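Local structure of sulfoquinovosidase (Escherichia coli, 5AEE) at residues Met303-Trp308 and Lys342-Glu347; Met467-Asn472 and His502-Gly507; Pro532-His537 and Arg560-Phe565. The protein hydrolyses sulfoquinovosyl diacylglycerides and simple sulfoquinovosides such as sulfoquinovosyl glycerol, releasing sulfoquinovose, which the bacterium uses as a source of carbon and sulfur. The protein carries 1 engineered substitution. All coordinates share one frame; numbering follows the deposited sequence.

In the fold
All three contacts belong to the TIM barrel of this family 31 glycoside hydrolase, and each has one segment that touches the bound sulfoquinovoside. Contact 1 is partly buried, its centre about 27 Å from the centre of the chain, where a loop meets a helix start. Contacts 2 and 3 are fully buried, with centres about 12 Å apart, and share the parallel sheet, since strands 501-505 and 534-536 are neighbours. They touch through the salt bridge between Asp504 and Arg535. Their chemistry differs with place: one side-chain-to-backbone bond with aliphatic cover in contact 1, strand pairing and water-linked polar groups in contact 2, and largely apolar packing without hydrogen bonds in contact 3.

Contact 1 of 3, residues Met303-Trp308 and Lys342-Glu347; sequences MWNWKW and KDLCEE. With NSQ (4-nitrophenyl alpha-D-6-sulfoquinovoside), chain E.
Asn305 extends its carboxamide to the start of the helix at Asp343, where OD1 accepts the backbone N-H of Leu344 at 2.9 Å. The bond is fairly straight, 162° at the hydrogen, and Leu344 N lies in the carbonyl plane of the amide. With CG trans to its own backbone nitrogen (chi1 -169°), Asn305 carries this group out from the loop to the helix. Water 1 uses the same oxygen, donating to Asn305 OD1 from 2.7 Å while accepting from Cys345 N at 3.0 Å. Two N-H groups of the first helical turn, which lack acceptors within the helix, are thus served by one loop oxygen, directly and through water.

Lys342, at the N-cap position, lays its aliphatic part beside this amide, its CB 3.5 Å from Asn305 CG. A bend at its second torsion then takes the chain over Met303, running nearly perpendicular to it, with Lys342 CE resting 3.6 Å from Met303 SD. Beyond the amide, Leu344 comes up crosswise to Trp306: its CD1 lies 3.8 Å from CD1 of the indole and 3.5 Å from Trp306 N, a buried amide without a hydrogen-bond partner.

Trp304 leads away from the helix and into the substrate pocket. Its NE1 donates to sulfonate oxygen O13 of the ligand at 3.0 Å and 174°, so the sulfonate is met by the indole edge. Inverse gamma turns centred on Trp304 and Trp306 flank Asn305 in the loop.

Trp306 and Leu344 both pack on Val338 of strand 337-339 and Val389 of helix 380-395. Trp306 NE1 hydrogen-bonds to Tyr337 O, and the backbone of Trp304 pairs with Ala339, joining the loop to the same strand.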
loop_
_atom_site.group_PDB
_atom_site.type_symbol
_atom_site.label_atom_id
_atom_site.label_comp_id
_atom_site.label_asym_id
_atom_site.label_seq_id
_atom_site.Cartn_x
_atom_site.Cartn_y
_atom_site.Cartn_z
ATOM N N MET A 303 -18.289 -14.692 -3.716
ATOM C CA MET A 303 -18.826 -14.891 -5.097
ATOM C C MET A 303 -18.664 -13.592 -5.832
ATOM O O MET A 303 -19.335 -12.571 -5.519
ATOM C CB MET A 303 -20.301 -15.272 -5.062
ATOM C CG MET A 303 -20.941 -15.410 -6.445
ATOM S SD MET A 303 -19.990 -16.524 -7.532
ATOM C CE MET A 303 -20.177 -17.985 -6.497
ATOM N N TRP A 304 -17.811 -13.580 -6.828
ATOM C CA TRP A 304 -17.506 -12.288 -7.544
ATOM C C TRP A 304 -18.503 -11.789 -8.570
ATOM O O TRP A 304 -18.229 -11.575 -9.775
ATOM C CB TRP A 304 -16.099 -12.307 -8.143
ATOM C CG TRP A 304 -14.978 -12.502 -7.230
ATOM C CD1 TRP A 304 -14.982 -12.730 -5.869
ATOM C CD2 TRP A 304 -13.619 -12.547 -7.613
ATOM N NE1 TRP A 304 -13.701 -12.868 -5.405
ATOM C CE2 TRP A 304 -12.849 -12.758 -6.446
ATOM C CE3 TRP A 304 -12.976 -12.374 -8.815
ATOM C CZ2 TRP A 304 -11.492 -12.861 -6.461
ATOM C CZ3 TRP A 304 -11.597 -12.460 -8.825
ATOM C CH2 TRP A 304 -10.876 -12.670 -7.655
ATOM N N ASN A 305 -19.684 -11.455 -8.061
ATOM C CA ASN A 305 -20.719 -10.866 -8.829
ATOM C C ASN A 305 -21.388 -9.902 -7.887
ATOM O O ASN A 305 -22.010 -10.312 -6.888
ATOM C CB ASN A 305 -21.705 -11.936 -9.311
ATOM C CG ASN A 305 -22.647 -11.391 -10.344
ATOM O OD1 ASN A 305 -22.250 -11.039 -11.471
ATOM N ND2 ASN A 305 -23.892 -11.219 -9.939
ATOM N N TRP A 306 -21.277 -8.633 -8.233
ATOM C CA TRP A 306 -21.386 -7.540 -7.298
ATOM C C TRP A 306 -22.808 -7.087 -7.185
ATOM O O TRP A 306 -23.141 -5.990 -7.530
ATOM C CB TRP A 306 -20.493 -6.409 -7.705
ATOM C CG TRP A 306 -19.089 -6.965 -8.018
ATOM C CD1 TRP A 306 -18.411 -6.766 -9.173
ATOM C CD2 TRP A 306 -18.267 -7.779 -7.202
ATOM N NE1 TRP A 306 -17.208 -7.393 -9.139
ATOM C CE2 TRP A 306 -17.083 -8.015 -7.921
ATOM C CE3 TRP A 306 -18.380 -8.306 -5.912
ATOM C CZ2 TRP A 306 -16.082 -8.804 -7.439
ATOM C CZ3 TRP A 306 -17.347 -9.078 -5.420
ATOM C CH2 TRP A 306 -16.226 -9.315 -6.158
ATOM N N LYS A 307 -23.590 -7.942 -6.537
ATOM C CA LYS A 307 -24.988 -7.674 -6.285
ATOM C C LYS A 307 -25.323 -8.361 -4.983
ATOM O O LYS A 307 -24.899 -9.462 -4.727
ATOM C CB LYS A 307 -25.753 -8.309 -7.459
ATOM C CG LYS A 307 -27.227 -8.047 -7.501
ATOM C CD LYS A 307 -27.838 -8.904 -8.625
ATOM C CE LYS A 307 -29.180 -9.536 -8.236
ATOM N NZ LYS A 307 -30.285 -8.564 -7.973
ATOM N N TRP A 308 -26.122 -7.726 -4.170
ATOM C CA TRP A 308 -26.573 -8.266 -2.918
ATOM C C TRP A 308 -27.232 -9.604 -3.181
ATOM O O TRP A 308 -28.173 -9.703 -4.007
ATOM C CB TRP A 308 -27.587 -7.284 -2.323
ATOM C CG TRP A 308 -28.457 -7.799 -1.226
ATOM C CD1 TRP A 308 -28.123 -8.680 -0.252
ATOM C CD2 TRP A 308 -29.806 -7.434 -0.973
ATOM N NE1 TRP A 308 -29.150 -8.890 0.593
ATOM C CE2 TRP A 308 -30.223 -8.171 0.163
ATOM C CE3 TRP A 308 -30.685 -6.590 -1.577
ATOM C CZ2 TRP A 308 -31.487 -8.031 0.725
ATOM C CZ3 TRP A 308 -31.981 -6.460 -1.031
ATOM C CH2 TRP A 308 -32.351 -7.195 0.078
ATOM N N LYS A 342 -21.411 -15.828 -13.833
ATOM C CA LYS A 342 -22.456 -14.949 -13.289
ATOM C C LYS A 342 -22.793 -13.818 -14.214
ATOM O O LYS A 342 -22.099 -13.588 -15.204
ATOM C CB LYS A 342 -22.004 -14.421 -11.901
ATOM C CG LYS A 342 -21.922 -15.504 -10.808
ATOM C CD LYS A 342 -23.273 -15.934 -10.321
ATOM C CE LYS A 342 -23.057 -17.115 -9.410
ATOM N NZ LYS A 342 -24.322 -17.638 -8.861
ATOM N N ASP A 343 -23.869 -13.115 -13.850
ATOM C CA ASP A 343 -24.540 -12.112 -14.648
ATOM C C ASP A 343 -23.695 -10.932 -15.124
ATOM O O ASP A 343 -23.806 -10.505 -16.283
ATOM C CB ASP A 343 -25.665 -11.456 -13.799
ATOM C CG ASP A 343 -26.968 -12.168 -13.887
ATOM O OD1 ASP A 343 -27.011 -13.362 -14.253
ATOM O OD2 ASP A 343 -27.987 -11.510 -13.588
ATOM N N LEU A 344 -22.939 -10.314 -14.207
ATOM C CA LEU A 344 -22.205 -9.123 -14.580
ATOM C C LEU A 344 -21.202 -9.398 -15.653
ATOM O O LEU A 344 -20.977 -8.532 -16.502
ATOM C CB LEU A 344 -21.486 -8.472 -13.393
ATOM C CG LEU A 344 -22.366 -7.836 -12.338
ATOM C CD1 LEU A 344 -21.440 -7.053 -11.400
ATOM C CD2 LEU A 344 -23.411 -6.933 -12.978
ATOM N N CYS A 345 -20.569 -10.556 -15.587
ATOM C CA CYS A 345 -19.601 -10.942 -16.597
ATOM C C CYS A 345 -20.264 -11.102 -17.946
ATOM O O CYS A 345 -19.731 -10.647 -18.956
ATOM C CB CYS A 345 -18.897 -12.232 -16.257
ATOM S SG CYS A 345 -17.449 -12.481 -17.331
ATOM N N GLU A 346 -21.458 -11.679 -17.923
ATOM C CA GLU A 346 -22.260 -11.815 -19.144
ATOM C C GLU A 346 -22.619 -10.447 -19.694
ATOM O O GLU A 346 -22.417 -10.168 -20.874
ATOM C CB GLU A 346 -23.501 -12.639 -18.878
ATOM C CG GLU A 346 -24.166 -13.115 -20.148
ATOM C CD GLU A 346 -25.480 -13.824 -19.868
ATOM O OE1 GLU A 346 -26.382 -13.212 -19.236
ATOM O OE2 GLU A 346 -25.601 -15.004 -20.275
ATOM N N GLU A 347 -23.113 -9.572 -18.834
ATOM C CA GLU A 347 -23.471 -8.225 -19.267
ATOM C C GLU A 347 -22.241 -7.466 -19.793
ATOM O O GLU A 347 -22.296 -6.815 -20.857
ATOM C CB GLU A 347 -24.146 -7.482 -18.139
ATOM C CG GLU A 347 -24.795 -6.203 -18.594
ATOM C CD GLU A 347 -25.621 -5.539 -17.513
ATOM O OE1 GLU A 347 -25.039 -5.127 -16.496
ATOM O OE2 GLU A 347 -26.862 -5.442 -17.693
HETATM O O12 NSQ E . -10.675 -13.335 -3.198
HETATM S S10 NSQ E . -11.678 -13.477 -2.116
HETATM O O13 NSQ E . -13.108 -13.438 -2.496
HETATM O O11 NSQ E . -11.314 -14.657 -1.334
HETATM C C6 NSQ E . -11.555 -12.121 -1.062
HETATM C C5 NSQ E . -10.209 -11.922 -0.379
HETATM O O5 NSQ E . -9.354 -11.377 -1.435
HETATM C C1 NSQ E . -8.107 -10.877 -1.056
HETATM C C2 NSQ E . -8.227 -9.883 0.119
HETATM O O2 NSQ E . -6.927 -9.437 0.391
HETATM C C3 NSQ E . -8.931 -10.566 1.272
HETATM O O3 NSQ E . -9.057 -9.728 2.401
HETATM C C4 NSQ E . -10.312 -11.025 0.867
HETATM O O4 NSQ E . -10.906 -11.752 1.984
HETATM O O1 NSQ E . -7.365 -12.038 -0.687
HETATM C C25 NSQ E . -6.917 -12.810 -1.685
HETATM C C26 NSQ E . -6.036 -12.266 -2.634
HETATM C C27 NSQ E . -5.648 -13.054 -3.678
HETATM C C28 NSQ E . -6.060 -14.380 -3.740
HETATM N N32 NSQ E . -5.674 -15.138 -4.863
HETATM O O33 NSQ E . -6.330 -16.184 -5.142
HETATM O O34 NSQ E . -4.812 -14.669 -5.685
HETATM C C29 NSQ E . -6.950 -14.878 -2.792
HETATM C C30 NSQ E . -7.381 -14.086 -1.744
HETATM O O HOH W 1 -20.153 -11.849 -12.907
#

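Contact 2 of 3, residues Met467-Asn472 and His502-Gly507; sequences MMWAGN and HSDIGG. Engineered in segment 467-472: Asn472 (natural residue Asp). With CA (calcium ion), chain C; NSQ (4-nitrophenyl alpha-D-6-sulfoquinovoside), chain E.
Trp469 and His502 form a parallel beta bridge between strands 468-469 and 501-505, neighbours in the TIM barrel joined by a beta-alpha-beta crossover through helix 486-495. Two backbone bonds pair the strands: His502 N to Met468 O at 3.1 Å and Ala470 N to His502 O at 2.9 Å.

Placed between its backbone N and carbonyl carbon (chi1 79°), His502 CG turns the ring onto Trp469 and Met467. Trp469 CB lies over one face, a CH-pi contact 3.7 Å from the His502 ring centroid, while Met467 SD meets the edge and accepts a weak hydrogen bond from His502 ND1. His502 NE2 is hydrogen-bonded to Arg535 NE, and Arg535 also forms a salt bridge with Asp504 OD1 and a cation-pi contact with Trp469.

Water 3 joins Gly471 O to Asp504 N; water 2 accepts from Trp469 NE1 and is hydrogen-bonded to Asp504 OD2 and sugar O3.

Asn472 is engineered in place of aspartate, the inferred proton donor. Its OD1 accepts from sugar O2 at 2.8 Å, and its ND2 donates to glycosidic O1 at 3.0 Å and 174°. With Gln153, Gly154, Asp481 and two waters, Asn472 O coordinates calcium, 2.3 Å from the ion.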
loop_
_atom_site.group_PDB
_atom_site.type_symbol
_atom_site.label_atom_id
_atom_site.label_comp_id
_atom_site.label_asym_id
_atom_site.label_seq_id
_atom_site.Cartn_x
_atom_site.Cartn_y
_atom_site.Cartn_z
ATOM N N MET A 467 -8.277 4.875 1.707
ATOM C CA MET A 467 -7.642 4.111 2.807
ATOM C C MET A 467 -6.945 2.932 2.206
ATOM O O MET A 467 -7.500 2.282 1.282
ATOM C CB MET A 467 -8.682 3.631 3.790
ATOM C CG MET A 467 -8.195 2.629 4.810
ATOM S SD MET A 467 -7.019 3.226 6.057
ATOM C CE MET A 467 -8.151 4.208 7.078
ATOM N N MET A 468 -5.707 2.706 2.603
ATOM C CA MET A 468 -5.042 1.460 2.249
ATOM C C MET A 468 -5.178 0.454 3.402
ATOM O O MET A 468 -5.183 0.854 4.568
ATOM C CB MET A 468 -3.568 1.685 1.989
ATOM C CG MET A 468 -3.322 2.744 0.968
ATOM S SD MET A 468 -4.154 2.627 -0.606
ATOM C CE MET A 468 -3.753 0.989 -1.218
ATOM N N TRP A 469 -5.275 -0.847 3.079
ATOM C CA TRP A 469 -5.050 -1.861 4.084
ATOM C C TRP A 469 -3.844 -2.696 3.638
ATOM O O TRP A 469 -3.559 -2.758 2.460
ATOM C CB TRP A 469 -6.269 -2.661 4.494
ATOM C CG TRP A 469 -6.471 -3.986 3.859
ATOM C CD1 TRP A 469 -6.078 -5.199 4.384
ATOM C CD2 TRP A 469 -7.087 -4.261 2.637
ATOM N NE1 TRP A 469 -6.399 -6.188 3.538
ATOM C CE2 TRP A 469 -7.040 -5.667 2.460
ATOM C CE3 TRP A 469 -7.676 -3.464 1.636
ATOM C CZ2 TRP A 469 -7.535 -6.289 1.355
ATOM C CZ3 TRP A 469 -8.226 -4.100 0.536
ATOM C CH2 TRP A 469 -8.122 -5.499 0.386
ATOM N N ALA A 470 -3.219 -3.352 4.600
ATOM C CA ALA A 470 -1.950 -4.066 4.361
ATOM C C ALA A 470 -2.061 -5.428 3.642
ATOM O O ALA A 470 -1.034 -6.153 3.547
ATOM C CB ALA A 470 -1.190 -4.242 5.675
ATOM N N GLY A 471 -3.207 -5.757 3.073
ATOM C CA GLY A 471 -3.344 -6.968 2.307
ATOM C C GLY A 471 -3.234 -8.169 3.236
ATOM O O GLY A 471 -3.585 -8.095 4.399
ATOM N N ASN A 472 -2.713 -9.255 2.725
ATOM C CA ASN A 472 -2.781 -10.561 3.422
ATOM C C ASN A 472 -1.507 -10.900 4.121
ATOM O O ASN A 472 -0.520 -11.267 3.458
ATOM C CB ASN A 472 -3.095 -11.629 2.377
ATOM C CG ASN A 472 -4.459 -11.501 1.778
ATOM O OD1 ASN A 472 -5.297 -10.741 2.243
ATOM N ND2 ASN A 472 -4.689 -12.277 0.731
ATOM N N HIS A 502 -4.199 0.655 7.533
ATOM C CA HIS A 502 -4.604 -0.275 8.576
ATOM C C HIS A 502 -4.343 -1.705 8.104
ATOM O O HIS A 502 -3.896 -1.903 7.022
ATOM C CB HIS A 502 -6.066 -0.009 9.018
ATOM C CG HIS A 502 -7.102 -0.561 8.111
ATOM N ND1 HIS A 502 -7.397 0.030 6.901
ATOM C CD2 HIS A 502 -7.860 -1.674 8.180
ATOM C CE1 HIS A 502 -8.351 -0.658 6.303
ATOM N NE2 HIS A 502 -8.592 -1.734 7.014
ATOM N N SER A 503 -4.603 -2.693 8.961
ATOM C CA SER A 503 -4.466 -4.082 8.647
ATOM C C SER A 503 -5.543 -4.880 9.282
ATOM O O SER A 503 -6.205 -4.422 10.229
ATOM C CB SER A 503 -3.110 -4.647 9.113
ATOM O OG SER A 503 -2.945 -4.466 10.523
ATOM N N ASP A 504 -5.729 -6.060 8.701
ATOM C CA ASP A 504 -6.616 -7.058 9.250
ATOM C C ASP A 504 -6.262 -7.342 10.681
ATOM O O ASP A 504 -5.170 -7.854 10.974
ATOM C CB ASP A 504 -6.510 -8.393 8.518
ATOM C CG ASP A 504 -6.976 -8.325 7.066
ATOM O OD1 ASP A 504 -7.922 -7.516 6.680
ATOM O OD2 ASP A 504 -6.292 -9.059 6.297
ATOM N N ILE A 505 -7.162 -7.083 11.592
ATOM C CA ILE A 505 -6.878 -7.537 12.997
ATOM C C ILE A 505 -6.897 -9.076 13.029
ATOM O O ILE A 505 -7.939 -9.713 12.826
ATOM C CB ILE A 505 -7.858 -7.003 14.023
ATOM C CG1 ILE A 505 -7.704 -5.537 14.173
ATOM C CG2 ILE A 505 -7.626 -7.642 15.417
ATOM C CD1 ILE A 505 -8.899 -4.882 14.911
ATOM N N GLY A 506 -5.709 -9.645 13.221
ATOM C CA GLY A 506 -5.482 -11.069 13.251
ATOM C C GLY A 506 -4.791 -11.631 12.021
ATOM O O GLY A 506 -4.489 -12.787 11.980
ATOM N N GLY A 507 -4.528 -10.834 11.006
ATOM C CA GLY A 507 -4.023 -11.414 9.768
ATOM C C GLY A 507 -5.090 -12.135 8.943
ATOM O O GLY A 507 -6.328 -12.190 9.318
HETATM CA CA CA C . 1.297 -12.307 2.575
HETATM O O12 NSQ E . -10.675 -13.335 -3.198
HETATM S S10 NSQ E . -11.678 -13.477 -2.116
HETATM O O13 NSQ E . -13.108 -13.438 -2.496
HETATM O O11 NSQ E . -11.314 -14.657 -1.334
HETATM C C6 NSQ E . -11.555 -12.121 -1.062
HETATM C C5 NSQ E . -10.209 -11.922 -0.379
HETATM O O5 NSQ E . -9.354 -11.377 -1.435
HETATM C C1 NSQ E . -8.107 -10.877 -1.056
HETATM C C2 NSQ E . -8.227 -9.883 0.119
HETATM O O2 NSQ E . -6.927 -9.437 0.391
HETATM C C3 NSQ E . -8.931 -10.566 1.272
HETATM O O3 NSQ E . -9.057 -9.728 2.401
HETATM C C4 NSQ E . -10.312 -11.025 0.867
HETATM O O4 NSQ E . -10.906 -11.752 1.984
HETATM O O1 NSQ E . -7.365 -12.038 -0.687
HETATM C C25 NSQ E . -6.917 -12.810 -1.685
HETATM C C26 NSQ E . -6.036 -12.266 -2.634
HETATM C C27 NSQ E . -5.648 -13.054 -3.678
HETATM C C28 NSQ E . -6.060 -14.380 -3.740
HETATM N N32 NSQ E . -5.674 -15.138 -4.863
HETATM O O33 NSQ E . -6.330 -16.184 -5.142
HETATM O O34 NSQ E . -4.812 -14.669 -5.685
HETATM C C29 NSQ E . -6.950 -14.878 -2.792
HETATM C C30 NSQ E . -7.381 -14.086 -1.744
HETATM O O HOH W 2 -6.757 -9.103 3.644
HETATM O O HOH W 3 -3.708 -6.441 6.588
HETATM O O HOH W 4 0.124 -14.120 3.547
HETATM O O HOH W 5 -0.111 -12.507 0.695
#

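Contact 3 of 3, residues Pro532-His537 and Arg560-Phe565; sequences PMMRTH and RMTTVF. With NSQ (4-nitrophenyl alpha-D-6-sulfoquinovoside), chain E.
A Met-aromatic contact between Met534 and Phe565 joins strand 534-536 of the TIM barrel to helix 552-567, which packs against its outer side. The short segments run roughly antiparallel, their axes 11.1 Å apart at closest approach and at 148° to each other.

Met534 and Phe565 lie alongside each other, pointing opposite ways. CG of Met534 sits over the middle of the Phe565 ring, 3.7 Å from its centroid and only 12° off the ring normal, making a CH-pi contact. The sulfur comes next along the chain, shifted toward the root of the ring, and Met534 SD lies 3.4 Å from Phe565 CB. A turn at the last torsion (chi3 73°) then swings the methyl away from the ring and onto the helix, where Met534 CE meets Thr562 CG2 at 4.1 Å. The hydroxyl of Thr562 is engaged with Phe558 O and Lys281 N. At the ring's edge, and in its plane, Pro532 O approaches Phe565 CZ to 3.7 Å; this buried carbonyl has no hydrogen-bond partner in the model. With an alanine here in place of Phe565 the ring is gone, which would probably deprive Met534 CG of the face it lies on, leave SD only its CB neighbour, and open a gap between strand and helix.

The other end of the strand segment reaches the substrate pocket. There His537 NE2 donates to sugar O4 at 2.9 Å and is also hydrogen-bonded to sugar O3 at 2.8 Å, both oxygens belonging to the sulfoquinovoside.

No hydrogen bond crosses between strand segment and helix, so their union rests on shape and on the sulfur and CH contacts of Met534 with the ring.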
loop_
_atom_site.group_PDB
_atom_site.type_symbol
_atom_site.label_atom_id
_atom_site.label_comp_id
_atom_site.label_asym_id
_atom_site.label_seq_id
_atom_site.Cartn_x
_atom_site.Cartn_y
_atom_site.Cartn_z
ATOM N N PRO A 532 -5.301 4.332 12.416
ATOM C CA PRO A 532 -6.558 5.071 12.173
ATOM C C PRO A 532 -7.795 4.267 11.907
ATOM O O PRO A 532 -8.866 4.872 11.808
ATOM C CB PRO A 532 -6.235 5.934 10.955
ATOM C CG PRO A 532 -4.997 5.308 10.296
ATOM C CD PRO A 532 -4.256 4.646 11.417
ATOM N N MET A 533 -7.697 2.936 11.821
ATOM C CA MET A 533 -8.852 2.095 11.591
ATOM C C MET A 533 -8.731 0.723 12.203
ATOM O O MET A 533 -7.718 0.055 12.022
ATOM C CB MET A 533 -9.166 1.993 10.103
ATOM C CG MET A 533 -10.469 1.288 9.768
ATOM S SD MET A 533 -10.783 1.455 8.021
ATOM C CE MET A 533 -12.024 0.229 7.717
ATOM N N MET A 534 -9.777 0.333 12.928
ATOM C CA MET A 534 -9.877 -1.011 13.483
ATOM C C MET A 534 -10.860 -1.871 12.712
ATOM O O MET A 534 -12.094 -1.587 12.672
ATOM C CB MET A 534 -10.290 -0.960 14.957
ATOM C CG MET A 534 -9.296 -0.257 15.879
ATOM S SD MET A 534 -9.734 -0.572 17.589
ATOM C CE MET A 534 -9.287 -2.306 17.867
ATOM N N ARG A 535 -10.343 -2.913 12.091
ATOM C CA ARG A 535 -11.212 -3.816 11.319
ATOM C C ARG A 535 -10.716 -5.228 11.418
ATOM O O ARG A 535 -9.521 -5.495 11.187
ATOM C CB ARG A 535 -11.327 -3.353 9.876
ATOM C CG ARG A 535 -12.075 -4.372 8.983
ATOM C CD ARG A 535 -12.003 -4.008 7.519
ATOM N NE ARG A 535 -10.635 -4.008 7.040
ATOM C CZ ARG A 535 -9.870 -5.072 6.815
ATOM N NH1 ARG A 535 -10.336 -6.320 6.958
ATOM N NH2 ARG A 535 -8.591 -4.892 6.374
ATOM N N THR A 536 -11.617 -6.153 11.698
ATOM C CA THR A 536 -11.242 -7.551 11.749
ATOM C C THR A 536 -11.477 -8.292 10.436
ATOM O O THR A 536 -12.101 -7.788 9.499
ATOM C CB THR A 536 -11.932 -8.336 12.911
ATOM O OG1 THR A 536 -13.288 -8.613 12.599
ATOM C CG2 THR A 536 -11.836 -7.569 14.221
ATOM N N HIS A 537 -10.890 -9.487 10.365
ATOM C CA HIS A 537 -11.088 -10.431 9.239
ATOM C C HIS A 537 -11.183 -11.824 9.803
ATOM O O HIS A 537 -10.376 -12.188 10.653
ATOM C CB HIS A 537 -9.869 -10.394 8.295
ATOM C CG HIS A 537 -10.172 -10.685 6.872
ATOM N ND1 HIS A 537 -10.995 -11.695 6.484
ATOM C CD2 HIS A 537 -9.718 -10.125 5.733
ATOM C CE1 HIS A 537 -11.043 -11.768 5.177
ATOM N NE2 HIS A 537 -10.292 -10.816 4.690
ATOM N N ARG A 560 -12.006 -3.571 25.824
ATOM C CA ARG A 560 -10.964 -2.688 26.319
ATOM C C ARG A 560 -10.319 -1.922 25.153
ATOM O O ARG A 560 -10.168 -0.729 25.219
ATOM C CB ARG A 560 -9.872 -3.493 27.063
ATOM C CG ARG A 560 -8.676 -2.655 27.524
ATOM C CD ARG A 560 -7.524 -3.601 27.949
ATOM N NE ARG A 560 -6.286 -2.885 28.180
ATOM C CZ ARG A 560 -6.111 -2.002 29.163
ATOM N NH1 ARG A 560 -7.087 -1.700 30.022
ATOM N NH2 ARG A 560 -4.957 -1.388 29.278
ATOM N N MET A 561 -9.818 -2.609 24.148
ATOM C CA MET A 561 -9.001 -1.907 23.158
ATOM C C MET A 561 -9.802 -1.026 22.211
ATOM O O MET A 561 -9.248 -0.080 21.652
ATOM C CB MET A 561 -8.114 -2.854 22.352
ATOM C CG MET A 561 -7.154 -3.644 23.229
ATOM S SD MET A 561 -6.283 -2.773 24.553
ATOM C CE MET A 561 -5.188 -1.749 23.615
ATOM N N THR A 562 -11.075 -1.354 22.011
ATOM C CA THR A 562 -11.961 -0.438 21.307
ATOM C C THR A 562 -12.262 0.800 22.094
ATOM O O THR A 562 -12.419 1.884 21.537
ATOM C CB THR A 562 -13.243 -1.121 20.805
ATOM O OG1 THR A 562 -14.058 -1.619 21.883
ATOM C CG2 THR A 562 -12.863 -2.232 19.887
ATOM N N THR A 563 -12.330 0.665 23.408
ATOM C CA THR A 563 -12.437 1.848 24.283
ATOM C C THR A 563 -11.225 2.746 24.173
ATOM O O THR A 563 -11.353 3.936 24.078
ATOM C CB THR A 563 -12.712 1.400 25.710
ATOM O OG1 THR A 563 -13.920 0.668 25.674
ATOM C CG2 THR A 563 -12.838 2.590 26.698
ATOM N N VAL A 564 -10.041 2.137 24.153
ATOM C CA VAL A 564 -8.806 2.857 23.925
ATOM C C VAL A 564 -8.867 3.621 22.620
ATOM O O VAL A 564 -8.646 4.847 22.598
ATOM C CB VAL A 564 -7.613 1.882 23.905
ATOM C CG1 VAL A 564 -6.329 2.504 23.330
ATOM C CG2 VAL A 564 -7.376 1.282 25.271
ATOM N N PHE A 565 -9.138 2.897 21.524
ATOM C CA PHE A 565 -9.255 3.499 20.174
ATOM C C PHE A 565 -10.225 4.629 20.148
ATOM O O PHE A 565 -9.884 5.730 19.698
ATOM C CB PHE A 565 -9.660 2.400 19.174
ATOM C CG PHE A 565 -9.836 2.876 17.772
ATOM C CD1 PHE A 565 -8.743 3.277 16.996
ATOM C CD2 PHE A 565 -11.131 2.969 17.211
ATOM C CE1 PHE A 565 -8.925 3.745 15.665
ATOM C CE2 PHE A 565 -11.301 3.406 15.905
ATOM C CZ PHE A 565 -10.217 3.796 15.122
HETATM O O12 NSQ E . -10.675 -13.335 -3.198
HETATM S S10 NSQ E . -11.678 -13.477 -2.116
HETATM O O13 NSQ E . -13.108 -13.438 -2.496
HETATM O O11 NSQ E . -11.314 -14.657 -1.334
HETATM C C6 NSQ E . -11.555 -12.121 -1.062
HETATM C C5 NSQ E . -10.209 -11.922 -0.379
HETATM O O5 NSQ E . -9.354 -11.377 -1.435
HETATM C C1 NSQ E . -8.107 -10.877 -1.056
HETATM C C2 NSQ E . -8.227 -9.883 0.119
HETATM O O2 NSQ E . -6.927 -9.437 0.391
HETATM C C3 NSQ E . -8.931 -10.566 1.272
HETATM O O3 NSQ E . -9.057 -9.728 2.401
HETATM C C4 NSQ E . -10.312 -11.025 0.867
HETATM O O4 NSQ E . -10.906 -11.752 1.984
HETATM O O1 NSQ E . -7.365 -12.038 -0.687
HETATM C C25 NSQ E . -6.917 -12.810 -1.685
HETATM C C26 NSQ E . -6.036 -12.266 -2.634
HETATM C C27 NSQ E . -5.648 -13.054 -3.678
HETATM C C28 NSQ E . -6.060 -14.380 -3.740
HETATM N N32 NSQ E . -5.674 -15.138 -4.863
HETATM O O33 NSQ E . -6.330 -16.184 -5.142
HETATM O O34 NSQ E . -4.812 -14.669 -5.685
HETATM C C29 NSQ E . -6.950 -14.878 -2.792
HETATM C C30 NSQ E . -7.381 -14.086 -1.744
#